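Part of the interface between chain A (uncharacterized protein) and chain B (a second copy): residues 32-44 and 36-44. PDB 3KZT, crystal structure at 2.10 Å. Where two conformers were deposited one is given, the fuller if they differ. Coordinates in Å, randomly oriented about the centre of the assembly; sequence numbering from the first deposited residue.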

ATOM      1  N   GLU A  32       7.193   7.287  -3.745  1.00 13.16           N
ATOM      2  CA  GLU A  32       5.963   6.456  -3.824  1.00 13.59           C
ATOM      3  C   GLU A  32       6.025   5.200  -2.954  1.00 13.84           C
ATOM      4  O   GLU A  32       5.050   4.886  -2.267  1.00 14.02           O
ATOM      5  CB  GLU A  32       5.704   6.022  -5.256  1.00 13.62           C
ATOM      6  CG  GLU A  32       5.184   7.152  -6.150  1.00 14.92           C
ATOM      7  CD  GLU A  32       5.113   6.776  -7.621  1.00 15.88           C
ATOM      8  OE1 GLU A  32       5.622   5.704  -8.003  1.00 15.83           O
ATOM      9  OE2 GLU A  32       4.533   7.570  -8.400  1.00 17.92           O
ATOM     10  N   ASP A  33       7.165   4.495  -3.004  1.00 13.97           N
ATOM     11  CA  ASP A  33       7.389   3.263  -2.184  1.00 14.29           C
ATOM     12  C   ASP A  33       7.377   3.558  -0.709  1.00 13.99           C
ATOM     13  O   ASP A  33       6.828   2.775   0.066  1.00 13.75           O
ATOM     14  CB  ASP A  33       8.738   2.588  -2.501  1.00 14.25           C
ATOM     15  CG  ASP A  33       8.816   2.011  -3.908  1.00 15.30           C
ATOM     16  OD1 ASP A  33       7.793   1.933  -4.621  1.00 17.95           O
ATOM     17  OD2 ASP A  33       9.932   1.649  -4.299  1.00 16.34           O
ATOM     18  N   PHE A  34       8.032   4.658  -0.313  1.00 14.21           N
ATOM     19  CA  PHE A  34       8.017   5.089   1.088  1.00 14.22           C
ATOM     20  C   PHE A  34       6.591   5.339   1.597  1.00 14.30           C
ATOM     21  O   PHE A  34       6.205   4.779   2.623  1.00 14.33           O
ATOM     22  CB  PHE A  34       8.871   6.355   1.321  1.00 14.09           C
ATOM     23  CG  PHE A  34       8.647   6.970   2.660  1.00 13.94           C
ATOM     24  CD1 PHE A  34       8.872   6.228   3.824  1.00 13.98           C
ATOM     25  CD2 PHE A  34       8.167   8.284   2.783  1.00 13.23           C
ATOM     26  CE1 PHE A  34       8.632   6.779   5.082  1.00 13.23           C
ATOM     27  CE2 PHE A  34       7.935   8.844   4.049  1.00 12.95           C
ATOM     28  CZ  PHE A  34       8.164   8.090   5.192  1.00 13.05           C
ATOM     29  N   TYR A  35       5.833   6.175   0.879  1.00 14.51           N
ATOM     30  CA  TYR A  35       4.457   6.533   1.297  1.00 14.48           C
ATOM     31  C   TYR A  35       3.473   5.368   1.312  1.00 14.66           C
ATOM     32  O   TYR A  35       2.643   5.286   2.215  1.00 14.73           O
ATOM     33  CB  TYR A  35       3.900   7.740   0.498  1.00 14.62           C
ATOM     34  CG  TYR A  35       4.313   9.051   1.106  1.00 14.14           C
ATOM     35  CD1 TYR A  35       5.545   9.635   0.802  1.00 13.98           C
ATOM     36  CD2 TYR A  35       3.487   9.700   2.023  1.00 14.02           C
ATOM     37  CE1 TYR A  35       5.944  10.834   1.384  1.00 14.60           C
ATOM     38  CE2 TYR A  35       3.866  10.895   2.610  1.00 14.10           C
ATOM     39  CZ  TYR A  35       5.096  11.468   2.289  1.00 14.74           C
ATOM     40  OH  TYR A  35       5.485  12.651   2.859  1.00 15.05           O
ATOM     41  N   GLU A  36       3.574   4.466   0.335  1.00 14.83           N
ATOM     42  CA  GLU A  36       2.727   3.252   0.322  1.00 15.07           C
ATOM     43  C   GLU A  36       3.074   2.292   1.472  1.00 14.63           C
ATOM     44  O   GLU A  36       2.167   1.768   2.131  1.00 14.31           O
ATOM     45  CB  GLU A  36       2.777   2.553  -1.031  1.00 15.33           C
ATOM     46  CG  GLU A  36       1.996   3.324  -2.088  1.00 17.28           C
ATOM     47  CD  GLU A  36       2.287   2.900  -3.508  1.00 20.43           C
ATOM     48  OE1 GLU A  36       2.847   1.790  -3.739  1.00 22.18           O
ATOM     49  OE2 GLU A  36       1.943   3.693  -4.414  1.00 24.36           O
ATOM     50  N   ALA A  37       4.379   2.092   1.715  1.00 14.28           N
ATOM     51  CA  ALA A  37       4.867   1.250   2.835  1.00 13.88           C
ATOM     52  C   ALA A  37       4.501   1.856   4.193  1.00 13.64           C
ATOM     53  O   ALA A  37       3.990   1.161   5.065  1.00 13.35           O
ATOM     54  CB  ALA A  37       6.377   1.067   2.740  1.00 13.58           C
ATOM     55  N   TYR A  38       4.768   3.157   4.342  1.00 13.59           N
ATOM     56  CA  TYR A  38       4.455   3.905   5.572  1.00 13.58           C
ATOM     57  C   TYR A  38       2.945   3.920   5.876  1.00 13.40           C
ATOM     58  O   TYR A  38       2.543   3.674   7.008  1.00 13.02           O
ATOM     59  CB  TYR A  38       5.000   5.338   5.480  1.00 13.44           C
ATOM     60  CG  TYR A  38       4.962   6.096   6.778  1.00 13.88           C
ATOM     61  CD1 TYR A  38       5.765   5.702   7.851  1.00 13.93           C
ATOM     62  CD2 TYR A  38       4.157   7.238   6.934  1.00 13.96           C
ATOM     63  CE1 TYR A  38       5.749   6.393   9.060  1.00 13.69           C
ATOM     64  CE2 TYR A  38       4.134   7.939   8.141  1.00 13.31           C
ATOM     65  CZ  TYR A  38       4.939   7.513   9.197  1.00 13.66           C
ATOM     66  OH  TYR A  38       4.935   8.184  10.381  1.00 12.26           O
ATOM     67  N   ALA A  39       2.132   4.180   4.850  1.00 13.58           N
ATOM     68  CA  ALA A  39       0.635   4.171   4.978  1.00 13.72           C
ATOM     69  C   ALA A  39       0.071   2.857   5.479  1.00 13.74           C
ATOM     70  O   ALA A  39      -0.876   2.860   6.252  1.00 13.97           O
ATOM     71  CB  ALA A  39       0.003   4.492   3.691  1.00 12.96           C
ATOM     72  N   ALA A  40       0.645   1.737   5.020  1.00 14.06           N
ATOM     73  CA  ALA A  40       0.233   0.399   5.474  1.00 14.36           C
ATOM     74  C   ALA A  40       0.460   0.167   6.984  1.00 14.54           C
ATOM     75  O   ALA A  40      -0.283  -0.588   7.598  1.00 14.58           O
ATOM     76  CB  ALA A  40       0.937  -0.695   4.651  1.00 14.39           C
ATOM     77  N   SER A  41       1.470   0.829   7.570  1.00 15.03           N
ATOM     78  CA  SER A  41       1.726   0.742   9.029  1.00 15.65           C
ATOM     79  C   SER A  41       0.572   1.293   9.897  1.00 16.21           C
ATOM     80  O   SER A  41       0.419   0.880  11.038  1.00 16.73           O
ATOM     81  CB  SER A  41       3.047   1.433   9.412  1.00 15.57           C
ATOM     82  OG  SER A  41       2.921   2.840   9.412  1.00 15.74           O
ATOM     83  N   PHE A  42      -0.240   2.201   9.341  1.00 16.79           N
ATOM     84  CA  PHE A  42      -1.450   2.689  10.019  1.00 17.30           C
ATOM     85  C   PHE A  42      -2.598   1.650  10.095  1.00 18.25           C
ATOM     86  O   PHE A  42      -3.561   1.890  10.824  1.00 18.50           O
ATOM     87  CB  PHE A  42      -1.967   3.973   9.363  1.00 17.07           C
ATOM     88  CG  PHE A  42      -1.069   5.143   9.554  1.00 16.81           C
ATOM     89  CD1 PHE A  42      -0.013   5.382   8.677  1.00 16.55           C
ATOM     90  CD2 PHE A  42      -1.274   6.028  10.620  1.00 16.77           C
ATOM     91  CE1 PHE A  42       0.818   6.468   8.851  1.00 16.61           C
ATOM     92  CE2 PHE A  42      -0.444   7.120  10.805  1.00 16.57           C
ATOM     93  CZ  PHE A  42       0.604   7.345   9.919  1.00 16.04           C
HETATM   94  N   MSE A  43      -2.510   0.521   9.351  1.00 19.05           N
HETATM   95  CA  MSE A  43      -3.547  -0.550   9.366  0.50 19.38           C
HETATM   96  C   MSE A  43      -3.545  -1.324  10.698  1.00 19.70           C
HETATM   97  O   MSE A  43      -4.581  -1.820  11.131  1.00 19.97           O
HETATM   98  CB  MSE A  43      -3.322  -1.556   8.213  0.50 19.43           C
HETATM   99  CG  MSE A  43      -3.382  -0.975   6.781  0.50 19.44           C
HETATM  100 SE   MSE A  43      -5.157  -0.434   6.272  0.38 19.83          SE
HETATM  101  CE  MSE A  43      -6.119  -2.072   6.671  0.50 18.87           C
ATOM    102  N   SER A  44      -2.362  -1.458  11.318  1.00 20.37           N
ATOM    103  CA  SER A  44      -2.226  -2.126  12.638  1.00 20.89           C
ATOM    104  C   SER A  44      -2.556  -1.106  13.751  1.00 21.25           C
ATOM    105  O   SER A  44      -2.236   0.080  13.614  1.00 21.32           O
ATOM    106  CB  SER A  44      -0.802  -2.655  12.828  1.00 21.10           C
TER
ATOM    107  N   GLU B  36      -4.284  -4.712  -1.531  1.00 14.98           N
ATOM    108  CA  GLU B  36      -3.446  -3.494  -1.569  1.00 15.06           C
ATOM    109  C   GLU B  36      -2.683  -3.287  -0.249  1.00 14.61           C
ATOM    110  O   GLU B  36      -1.503  -2.953  -0.268  1.00 14.70           O
ATOM    111  CB  GLU B  36      -4.289  -2.260  -1.921  1.00 15.47           C
ATOM    112  CG  GLU B  36      -4.749  -2.255  -3.373  1.00 17.22           C
ATOM    113  CD  GLU B  36      -5.803  -1.196  -3.684  1.00 20.14           C
ATOM    114  OE1 GLU B  36      -5.996  -0.254  -2.882  1.00 22.16           O
ATOM    115  OE2 GLU B  36      -6.445  -1.312  -4.754  1.00 23.31           O
ATOM    116  N   ALA B  37      -3.360  -3.507   0.884  1.00 14.39           N
ATOM    117  CA  ALA B  37      -2.726  -3.382   2.227  1.00 14.15           C
ATOM    118  C   ALA B  37      -1.701  -4.487   2.469  1.00 13.84           C
ATOM    119  O   ALA B  37      -0.578  -4.217   2.905  1.00 14.04           O
ATOM    120  CB  ALA B  37      -3.765  -3.432   3.290  1.00 13.89           C
ATOM    121  N   TYR B  38      -2.115  -5.727   2.206  1.00 13.73           N
ATOM    122  CA  TYR B  38      -1.242  -6.919   2.334  1.00 13.71           C
ATOM    123  C   TYR B  38       0.010  -6.814   1.439  1.00 13.38           C
ATOM    124  O   TYR B  38       1.103  -7.093   1.896  1.00 13.12           O
ATOM    125  CB  TYR B  38      -2.035  -8.220   2.037  1.00 13.62           C
ATOM    126  CG  TYR B  38      -1.297  -9.489   2.412  1.00 14.08           C
ATOM    127  CD1 TYR B  38      -1.075  -9.813   3.759  1.00 13.16           C
ATOM    128  CD2 TYR B  38      -0.829 -10.378   1.425  1.00 14.50           C
ATOM    129  CE1 TYR B  38      -0.395 -10.965   4.123  1.00 13.83           C
ATOM    130  CE2 TYR B  38      -0.141 -11.556   1.783  1.00 14.42           C
ATOM    131  CZ  TYR B  38       0.077 -11.835   3.140  1.00 14.50           C
ATOM    132  OH  TYR B  38       0.738 -12.972   3.513  1.00 13.62           O
ATOM    133  N   ALA B  39      -0.171  -6.380   0.181  1.00 13.36           N
ATOM    134  CA  ALA B  39       0.977  -6.143  -0.754  1.00 13.28           C
ATOM    135  C   ALA B  39       1.951  -5.082  -0.225  1.00 13.47           C
ATOM    136  O   ALA B  39       3.159  -5.224  -0.390  1.00 13.25           O
ATOM    137  CB  ALA B  39       0.492  -5.741  -2.117  1.00 12.70           C
ATOM    138  N   ALA B  40       1.407  -4.028   0.405  1.00 14.05           N
ATOM    139  CA  ALA B  40       2.218  -2.966   1.023  1.00 14.37           C
ATOM    140  C   ALA B  40       3.102  -3.455   2.182  1.00 14.86           C
ATOM    141  O   ALA B  40       4.146  -2.876   2.425  1.00 15.06           O
ATOM    142  CB  ALA B  40       1.329  -1.799   1.478  1.00 14.52           C
ATOM    143  N   SER B  41       2.687  -4.519   2.884  1.00 15.58           N
ATOM    144  CA  SER B  41       3.520  -5.126   3.947  1.00 15.96           C
ATOM    145  C   SER B  41       4.844  -5.742   3.413  1.00 16.54           C
ATOM    146  O   SER B  41       5.823  -5.802   4.153  1.00 16.79           O
ATOM    147  CB  SER B  41       2.727  -6.179   4.740  1.00 15.96           C
ATOM    148  OG  SER B  41       2.488  -7.343   3.973  1.00 15.75           O
ATOM    149  N   PHE B  42       4.858  -6.184   2.138  1.00 17.00           N
ATOM    150  CA  PHE B  42       6.087  -6.720   1.495  1.00 17.41           C
ATOM    151  C   PHE B  42       7.129  -5.653   1.168  1.00 18.18           C
ATOM    152  O   PHE B  42       8.293  -6.003   0.965  1.00 18.06           O
ATOM    153  CB  PHE B  42       5.763  -7.503   0.212  1.00 17.28           C
ATOM    154  CG  PHE B  42       5.036  -8.773   0.454  1.00 16.39           C
ATOM    155  CD1 PHE B  42       3.652  -8.781   0.561  1.00 16.13           C
ATOM    156  CD2 PHE B  42       5.732  -9.978   0.581  1.00 15.39           C
ATOM    157  CE1 PHE B  42       2.967  -9.954   0.784  1.00 15.63           C
ATOM    158  CE2 PHE B  42       5.064 -11.159   0.800  1.00 15.35           C
ATOM    159  CZ  PHE B  42       3.673 -11.157   0.907  1.00 15.72           C
HETATM  160  N   MSE B  43       6.713  -4.366   1.105  1.00 18.81           N
HETATM  161  CA  MSE B  43       7.628  -3.262   0.804  0.70 19.18           C
HETATM  162  C   MSE B  43       8.676  -3.068   1.928  1.00 19.59           C
HETATM  163  O   MSE B  43       9.763  -2.547   1.672  1.00 19.88           O
HETATM  164  CB  MSE B  43       6.837  -1.961   0.539  0.70 19.23           C
HETATM  165  CG  MSE B  43       5.878  -2.038  -0.698  0.70 19.10           C
HETATM  166 SE   MSE B  43       4.637  -0.533  -0.838  0.53 18.41          SE
HETATM  167  CE  MSE B  43       3.453  -1.175  -2.238  0.70 18.00           C
ATOM    168  N   SER B  44       8.317  -3.489   3.159  1.00 20.22           N
ATOM    169  CA  SER B  44       9.206  -3.483   4.333  1.00 20.93           C
ATOM    170  C   SER B  44       9.662  -4.930   4.612  1.00 21.18           C
ATOM    171  O   SER B  44       9.034  -5.891   4.151  1.00 21.25           O
ATOM    172  CB  SER B  44       8.483  -2.872   5.546  1.00 20.95           C
ATOM    173  OG  SER B  44       7.131  -3.312   5.618  1.00 21.49           O
TER
HETATM  174  O   HOH W   1       4.990  -1.658   4.862  1.00 11.20           O

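Helices that meet through alanine can pack closely enough for backbone atoms to join the contact, and this pairing of two copies of one protein is an example. At its centre the methyl groups of Ala40(A) and Ala40(B) touch, CB to CB, at 3.4 Å, both CA-to-CB bonds pointing toward the partner stretch. The small side chains let the helix axes approach to 8.6 Å while crossing at -111°. Little projects between the helices, so the backbone becomes part of the surface: Ala40(B) CB rests 3.7 Å from Glu36(A) O.

Selenomethionine extends this apolar patch, though unequally. The stretches bury 322 Å², both sides summed; Met43(B) has 77 Å² covered, Met43(A) 27 Å². Met43(B), with chi2 and chi3 both t, is extended and lies across the chain A helix; its long, flexible side chain covers Ala37(A), CB to CB at 3.8 Å, and still brings CE 3.4 Å from Glu36(A) OE1. Met43(A), m at all three chi angles, folds more compactly and meets Ala37(B) CB through CG at 4.3 Å.

Partly exposed Glu36(A) and Ser44(B) place polar groups at the edge. No direct hydrogen bond joins the stretches; water 1 bridges them, donating to Ala37(A) O (3.0 Å) and Ala40(B) O (2.9 Å) and accepting from Ser44(B) OG (2.8 Å).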